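Local coordinates for cytochrome c (Chlorobaculum tepidum, PDB 3A9F), which probably carries electrons to the P840 photosynthetic reaction centre of this green sulfur bacterium through a single covalently attached heme c, at residues A[29-32]-A[33-37]; A[64-67]-A[68-71]. One frame throughout, in Å; residues are numbered along the deposited sequence. Where two conformers were deposited one is given.

Contact 1 (A[29-32]-A[33-37]); sequences AAKK and LVDVR. With HEC (heme c), chain C.
Lys31 and Asp35, one turn apart on helix 27-37, form an i to i+4 salt bridge, NZ of Lys31 lying 3.6 Å from OD2 of Asp35. The two side chains cross obliquely, with NZ off the oxygen end of the carboxylate and close to its plane: the lysine chain runs straight out to CE and turns only at its last bond (chi4 -73°), swinging NZ back. One water donates to OD1 of Asp35 at 2.6 Å and accepts a weak bond from NZ of Lys31; another donates to OD2 of Asp35 at 3.0 Å and accepts from the same NZ. Both carboxylate oxygens are thus tied to one ammonium group, directly or through solvent.

Beneath this bridge run four helical bonds, from the amides of Leu33, Val34, Asp35 and Val36 to the carbonyls of Ala29, Ala30, Lys31 and Lys32. The straightest is Val34 N to Ala30 O, 2.9 Å with 166° at the hydrogen. The valines pack a methyl against the carbonyl one turn back: CG2 of Val34 sits 3.4 Å from Ala30 O, and CG2 of Val36 3.3 Å from Lys32 O.

Outward, Ala30 meets Thr83 and Leu33 meets Asp80 on helix 78-91, while Arg37 makes a salt bridge to Asp80. This pairing of an early helix with the C-terminal one is characteristic of class I cytochromes c. The helix leads into the heme-attachment motif that holds Cys41 and His42, and its last carbonyl, Arg37 O, reaches CMC of the heme at 3.4 Å.

The chemistry is that of an amphipathic helix: Ala30 and Val34 are buried, whereas the water-bridged Lys31-Asp35 pair lies at the surface, where it probably adds only modestly to the stability given by the backbone bonds.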
loop_
_atom_site.group_PDB
_atom_site.type_symbol
_atom_site.label_atom_id
_atom_site.label_comp_id
_atom_site.label_asym_id
_atom_site.label_seq_id
_atom_site.Cartn_x
_atom_site.Cartn_y
_atom_site.Cartn_z
ATOM N N ALA A 29 6.859 -7.439 -8.742
ATOM C CA ALA A 29 5.511 -7.339 -9.289
ATOM C C ALA A 29 4.645 -6.479 -8.375
ATOM O O ALA A 29 3.830 -5.682 -8.853
ATOM C CB ALA A 29 4.899 -8.722 -9.464
ATOM N N ALA A 30 4.834 -6.608 -7.064
ATOM C CA ALA A 30 4.061 -5.806 -6.110
ATOM C C ALA A 30 4.346 -4.325 -6.282
ATOM O O ALA A 30 3.423 -3.516 -6.281
ATOM C CB ALA A 30 4.357 -6.236 -4.685
ATOM N N LYS A 31 5.614 -3.963 -6.488
ATOM C CA LYS A 31 5.972 -2.559 -6.696
ATOM C C LYS A 31 5.282 -2.006 -7.937
ATOM O O LYS A 31 4.826 -0.857 -7.942
ATOM C CB LYS A 31 7.491 -2.408 -6.840
ATOM C CG LYS A 31 7.975 -0.951 -6.992
ATOM C CD LYS A 31 9.503 -0.908 -7.162
ATOM C CE LYS A 31 10.021 0.510 -7.329
ATOM N NZ LYS A 31 9.681 1.052 -8.672
ATOM N N LYS A 32 5.194 -2.813 -8.990
ATOM C CA LYS A 32 4.518 -2.371 -10.204
ATOM C C LYS A 32 3.053 -2.078 -9.922
ATOM O O LYS A 32 2.520 -1.075 -10.412
ATOM C CB LYS A 32 4.672 -3.415 -11.307
ATOM C CG LYS A 32 6.089 -3.495 -11.820
ATOM C CD LYS A 32 6.238 -4.542 -12.902
ATOM C CE LYS A 32 7.708 -4.641 -13.346
ATOM N NZ LYS A 32 7.902 -5.678 -14.378
ATOM N N LEU A 33 2.407 -2.924 -9.124
ATOM C CA LEU A 33 1.005 -2.708 -8.782
ATOM C C LEU A 33 0.803 -1.457 -7.913
ATOM O O LEU A 33 -0.145 -0.711 -8.121
ATOM C CB LEU A 33 0.444 -3.954 -8.113
ATOM C CG LEU A 33 -1.088 -3.966 -7.937
ATOM C CD1 LEU A 33 -1.854 -3.783 -9.256
ATOM C CD2 LEU A 33 -1.498 -5.230 -7.201
ATOM N N VAL A 34 1.708 -1.222 -6.964
ATOM C CA VAL A 34 1.697 0.025 -6.189
ATOM C C VAL A 34 1.807 1.224 -7.122
ATOM O O VAL A 34 1.062 2.204 -6.986
ATOM C CB VAL A 34 2.850 0.055 -5.139
ATOM C CG1 VAL A 34 2.933 1.421 -4.470
ATOM C CG2 VAL A 34 2.666 -1.045 -4.106
ATOM N N ASP A 35 2.720 1.133 -8.089
ATOM C CA ASP A 35 2.932 2.241 -9.021
ATOM C C ASP A 35 1.667 2.532 -9.819
ATOM O O ASP A 35 1.303 3.691 -10.012
ATOM C CB ASP A 35 4.084 1.928 -9.981
ATOM C CG ASP A 35 5.463 2.013 -9.332
ATOM O OD1 ASP A 35 5.599 2.440 -8.160
ATOM O OD2 ASP A 35 6.432 1.621 -10.027
ATOM N N VAL A 36 0.983 1.479 -10.262
ATOM C CA VAL A 36 -0.249 1.649 -11.025
ATOM C C VAL A 36 -1.386 2.210 -10.149
ATOM O O VAL A 36 -2.075 3.154 -10.560
ATOM C CB VAL A 36 -0.695 0.301 -11.674
ATOM C CG1 VAL A 36 -2.068 0.425 -12.340
ATOM C CG2 VAL A 36 0.326 -0.167 -12.687
ATOM N N ARG A 37 -1.586 1.637 -8.964
ATOM C CA ARG A 37 -2.775 1.972 -8.189
ATOM C C ARG A 37 -2.640 3.254 -7.376
ATOM O O ARG A 37 -3.638 3.909 -7.112
ATOM C CB ARG A 37 -3.168 0.827 -7.253
ATOM C CG ARG A 37 -3.604 -0.449 -7.975
ATOM C CD ARG A 37 -4.792 -0.231 -8.890
ATOM N NE ARG A 37 -5.301 -1.510 -9.386
ATOM C CZ ARG A 37 -5.755 -1.713 -10.626
ATOM N NH1 ARG A 37 -5.712 -0.744 -11.534
ATOM N NH2 ARG A 37 -6.247 -2.900 -10.970
HETATM FE FE HEC C . -4.582 8.420 -1.754
HETATM C CHA HEC C . -4.623 11.061 0.400
HETATM C CHB HEC C . -1.907 7.092 -0.040
HETATM C CHC HEC C . -4.492 5.797 -3.927
HETATM C CHD HEC C . -7.320 9.648 -3.363
HETATM N NA HEC C . -3.494 8.969 -0.149
HETATM C C1A HEC C . -3.677 10.102 0.623
HETATM C C2A HEC C . -2.729 10.102 1.715
HETATM C C3A HEC C . -1.993 8.980 1.596
HETATM C C4A HEC C . -2.436 8.276 0.422
HETATM C CMA HEC C . -0.832 8.483 2.478
HETATM C CAA HEC C . -2.650 11.188 2.802
HETATM C CBA HEC C . -3.607 10.827 3.936
HETATM C CGA HEC C . -3.454 11.755 5.108
HETATM O O1A HEC C . -3.223 12.967 4.909
HETATM O O2A HEC C . -3.568 11.271 6.248
HETATM N NB HEC C . -3.380 6.786 -1.994
HETATM C C1B HEC C . -2.381 6.389 -1.122
HETATM C C2B HEC C . -1.935 5.070 -1.509
HETATM C C3B HEC C . -2.664 4.709 -2.578
HETATM C C4B HEC C . -3.576 5.769 -2.902
HETATM C CMB HEC C . -0.850 4.301 -0.726
HETATM C CAB HEC C . -2.706 3.403 -3.376
HETATM C CBB HEC C . -3.299 2.296 -2.465
HETATM N NC HEC C . -5.692 7.848 -3.355
HETATM C C1C HEC C . -5.465 6.740 -4.143
HETATM C C2C HEC C . -6.424 6.729 -5.213
HETATM C C3C HEC C . -7.200 7.831 -5.079
HETATM C C4C HEC C . -6.771 8.514 -3.887
HETATM C CMC HEC C . -6.420 5.698 -6.345
HETATM C CAC HEC C . -8.367 8.341 -5.955
HETATM C CBC HEC C . -9.490 7.295 -6.166
HETATM N ND HEC C . -5.767 10.080 -1.514
HETATM C C1D HEC C . -6.886 10.368 -2.281
HETATM C C2D HEC C . -7.518 11.567 -1.789
HETATM C C3D HEC C . -6.688 12.002 -0.642
HETATM C C4D HEC C . -5.628 11.040 -0.523
HETATM C CMD HEC C . -8.778 12.180 -2.373
HETATM C CAD HEC C . -6.938 13.236 0.226
HETATM C CBD HEC C . -8.006 12.950 1.276
HETATM C CGD HEC C . -7.438 12.027 2.313
HETATM O O1D HEC C . -6.476 12.419 3.016
HETATM O O2D HEC C . -7.940 10.880 2.402
HETATM O O HOH W 1 7.816 2.560 -6.745
HETATM O O HOH W 2 7.912 -0.979 -10.248
#

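Contact 2 (A[64-67]-A[68-71]); sequences IVKR and MQGF. With HEC (heme c), chain C.
The ring of Phe71 receives Arg67 O over one face, 3.5 Å above its plane and toward the rim, with Met68 CA over the same face. At its edge, in plane, heme propionate oxygen O2D lies 3.4 Å from CZ of Phe71. CE2 of Phe71 meets heme C1D at 3.6 Å, and CG of Arg67 runs alongside the ring. This is the axial methionine site of a class I cytochrome c, at the end of helix 61-70: SD of Met68 binds the heme iron at 2.3 Å, with His42 as the other protein ligand. With CG anti to the carbonyl carbon, the Met68 chain bends at chi2 (-67°) and again at chi3, turning its sulfur to the metal and leaving CE 3.6 Å from CD1 of Ile64. Replacing Phe71 by an alanine is likely to open a gap between Arg67 and the pyrrole that carries the O2D propionate, leaving that rim of the heme less shielded beside the Met68 ligand. On the far side of the helix, Lys66 also forms a salt bridge with Asp78, and its NZ donates to Gln69 OE1 at 2.7 Å, in the carbonyl plane and on a lone pair.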
loop_
_atom_site.group_PDB
_atom_site.type_symbol
_atom_site.label_atom_id
_atom_site.label_comp_id
_atom_site.label_asym_id
_atom_site.label_seq_id
_atom_site.Cartn_x
_atom_site.Cartn_y
_atom_site.Cartn_z
ATOM N N ILE A 64 -4.738 2.749 5.809
ATOM C CA ILE A 64 -4.772 3.775 4.776
ATOM C C ILE A 64 -5.042 3.169 3.383
ATOM O O ILE A 64 -5.761 3.776 2.570
ATOM C CB ILE A 64 -3.536 4.723 4.820
ATOM C CG1 ILE A 64 -3.766 5.972 3.958
ATOM C CG2 ILE A 64 -2.248 4.027 4.415
ATOM C CD1 ILE A 64 -4.954 6.829 4.363
ATOM N N VAL A 65 -4.509 1.975 3.101
ATOM C CA VAL A 65 -4.741 1.347 1.789
ATOM C C VAL A 65 -6.228 1.056 1.617
ATOM O O VAL A 65 -6.795 1.314 0.539
ATOM C CB VAL A 65 -3.880 0.094 1.626
ATOM C CG1 VAL A 65 -4.261 -0.680 0.373
ATOM C CG2 VAL A 65 -2.389 0.487 1.586
ATOM N N LYS A 66 -6.866 0.555 2.681
ATOM C CA LYS A 66 -8.293 0.257 2.622
ATOM C C LYS A 66 -9.144 1.534 2.500
ATOM O O LYS A 66 -10.180 1.529 1.820
ATOM C CB LYS A 66 -8.729 -0.623 3.806
ATOM C CG LYS A 66 -8.076 -2.030 3.835
ATOM C CD LYS A 66 -8.366 -2.949 2.635
ATOM C CE LYS A 66 -9.755 -3.564 2.700
ATOM N NZ LYS A 66 -9.989 -4.532 1.576
ATOM N N ARG A 67 -8.703 2.631 3.121
ATOM C CA ARG A 67 -9.387 3.909 2.947
ATOM C C ARG A 67 -9.344 4.334 1.485
ATOM O O ARG A 67 -10.370 4.698 0.901
ATOM C CB ARG A 67 -8.762 4.982 3.826
ATOM C CG ARG A 67 -9.536 6.266 3.834
ATOM C CD ARG A 67 -9.001 7.172 4.909
ATOM N NE ARG A 67 -9.166 6.604 6.244
ATOM C CZ ARG A 67 -8.543 7.047 7.330
ATOM N NH1 ARG A 67 -7.698 8.063 7.246
ATOM N NH2 ARG A 67 -8.759 6.473 8.502
ATOM N N MET A 68 -8.160 4.274 0.881
ATOM C CA MET A 68 -8.036 4.615 -0.534
ATOM C C MET A 68 -8.886 3.699 -1.414
ATOM O O MET A 68 -9.568 4.162 -2.337
ATOM C CB MET A 68 -6.566 4.595 -0.956
ATOM C CG MET A 68 -5.703 5.555 -0.153
ATOM S SD MET A 68 -6.147 7.289 -0.514
ATOM C CE MET A 68 -6.174 7.871 1.184
ATOM N N GLN A 69 -8.880 2.409 -1.103
ATOM C CA GLN A 69 -9.694 1.472 -1.855
ATOM C C GLN A 69 -11.161 1.870 -1.868
ATOM O O GLN A 69 -11.838 1.750 -2.896
ATOM C CB GLN A 69 -9.562 0.075 -1.277
ATOM C CG GLN A 69 -10.472 -0.951 -1.976
ATOM C CD GLN A 69 -10.406 -2.316 -1.372
ATOM O OE1 GLN A 69 -10.039 -2.466 -0.225
ATOM N NE2 GLN A 69 -10.747 -3.326 -2.149
ATOM N N GLY A 70 -11.655 2.333 -0.722
ATOM C CA GLY A 70 -13.068 2.690 -0.615
ATOM C C GLY A 70 -13.472 3.952 -1.354
ATOM O O GLY A 70 -14.669 4.194 -1.526
ATOM N N PHE A 71 -12.508 4.767 -1.788
ATOM C CA PHE A 71 -12.857 5.980 -2.536
ATOM C C PHE A 71 -13.397 5.623 -3.925
ATOM O O PHE A 71 -12.924 4.683 -4.557
ATOM C CB PHE A 71 -11.644 6.901 -2.709
ATOM C CG PHE A 71 -11.160 7.565 -1.438
ATOM C CD1 PHE A 71 -11.931 7.585 -0.270
ATOM C CD2 PHE A 71 -9.919 8.180 -1.420
ATOM C CE1 PHE A 71 -11.461 8.213 0.895
ATOM C CE2 PHE A 71 -9.451 8.833 -0.267
ATOM C CZ PHE A 71 -10.225 8.835 0.889
HETATM FE FE HEC C . -4.582 8.420 -1.754
HETATM C CHA HEC C . -4.623 11.061 0.400
HETATM C CHB HEC C . -1.907 7.092 -0.040
HETATM C CHC HEC C . -4.492 5.797 -3.927
HETATM C CHD HEC C . -7.320 9.648 -3.363
HETATM N NA HEC C . -3.494 8.969 -0.149
HETATM C C1A HEC C . -3.677 10.102 0.623
HETATM C C2A HEC C . -2.729 10.102 1.715
HETATM C C3A HEC C . -1.993 8.980 1.596
HETATM C C4A HEC C . -2.436 8.276 0.422
HETATM C CMA HEC C . -0.832 8.483 2.478
HETATM C CAA HEC C . -2.650 11.188 2.802
HETATM C CBA HEC C . -3.607 10.827 3.936
HETATM C CGA HEC C . -3.454 11.755 5.108
HETATM O O1A HEC C . -3.223 12.967 4.909
HETATM O O2A HEC C . -3.568 11.271 6.248
HETATM N NB HEC C . -3.380 6.786 -1.994
HETATM C C1B HEC C . -2.381 6.389 -1.122
HETATM C C2B HEC C . -1.935 5.070 -1.509
HETATM C C3B HEC C . -2.664 4.709 -2.578
HETATM C C4B HEC C . -3.576 5.769 -2.902
HETATM C CMB HEC C . -0.850 4.301 -0.726
HETATM C CAB HEC C . -2.706 3.403 -3.376
HETATM C CBB HEC C . -3.299 2.296 -2.465
HETATM N NC HEC C . -5.692 7.848 -3.355
HETATM C C1C HEC C . -5.465 6.740 -4.143
HETATM C C2C HEC C . -6.424 6.729 -5.213
HETATM C C3C HEC C . -7.200 7.831 -5.079
HETATM C C4C HEC C . -6.771 8.514 -3.887
HETATM C CMC HEC C . -6.420 5.698 -6.345
HETATM C CAC HEC C . -8.367 8.341 -5.955
HETATM C CBC HEC C . -9.490 7.295 -6.166
HETATM N ND HEC C . -5.767 10.080 -1.514
HETATM C C1D HEC C . -6.886 10.368 -2.281
HETATM C C2D HEC C . -7.518 11.567 -1.789
HETATM C C3D HEC C . -6.688 12.002 -0.642
HETATM C C4D HEC C . -5.628 11.040 -0.523
HETATM C CMD HEC C . -8.778 12.180 -2.373
HETATM C CAD HEC C . -6.938 13.236 0.226
HETATM C CBD HEC C . -8.006 12.950 1.276
HETATM C CGD HEC C . -7.438 12.027 2.313
HETATM O O1D HEC C . -6.476 12.419 3.016
HETATM O O2D HEC C . -7.940 10.880 2.402
HETATM O O HOH W 3 -12.048 -0.550 1.499
#

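In the fold
Contacts 1 and 2 lie on different helices, 27-37 and 61-70, with centres 15 Å apart and no atoms touching; the heme and helix 78-91 connect them. Each helix turns a small apolar face toward 78-91, contact 1 with Ala30 and contact 2 with Val65. Both are partly buried, but contact 1 is more of a surface turn, with five exposed residues and a solvent-bridged ion pair, and meets the heme through a backbone carbonyl. Contact 2 has three buried residues and gives the heme a metal ligand and an aromatic wall, while its charged lysine is kept on the side remote from the iron.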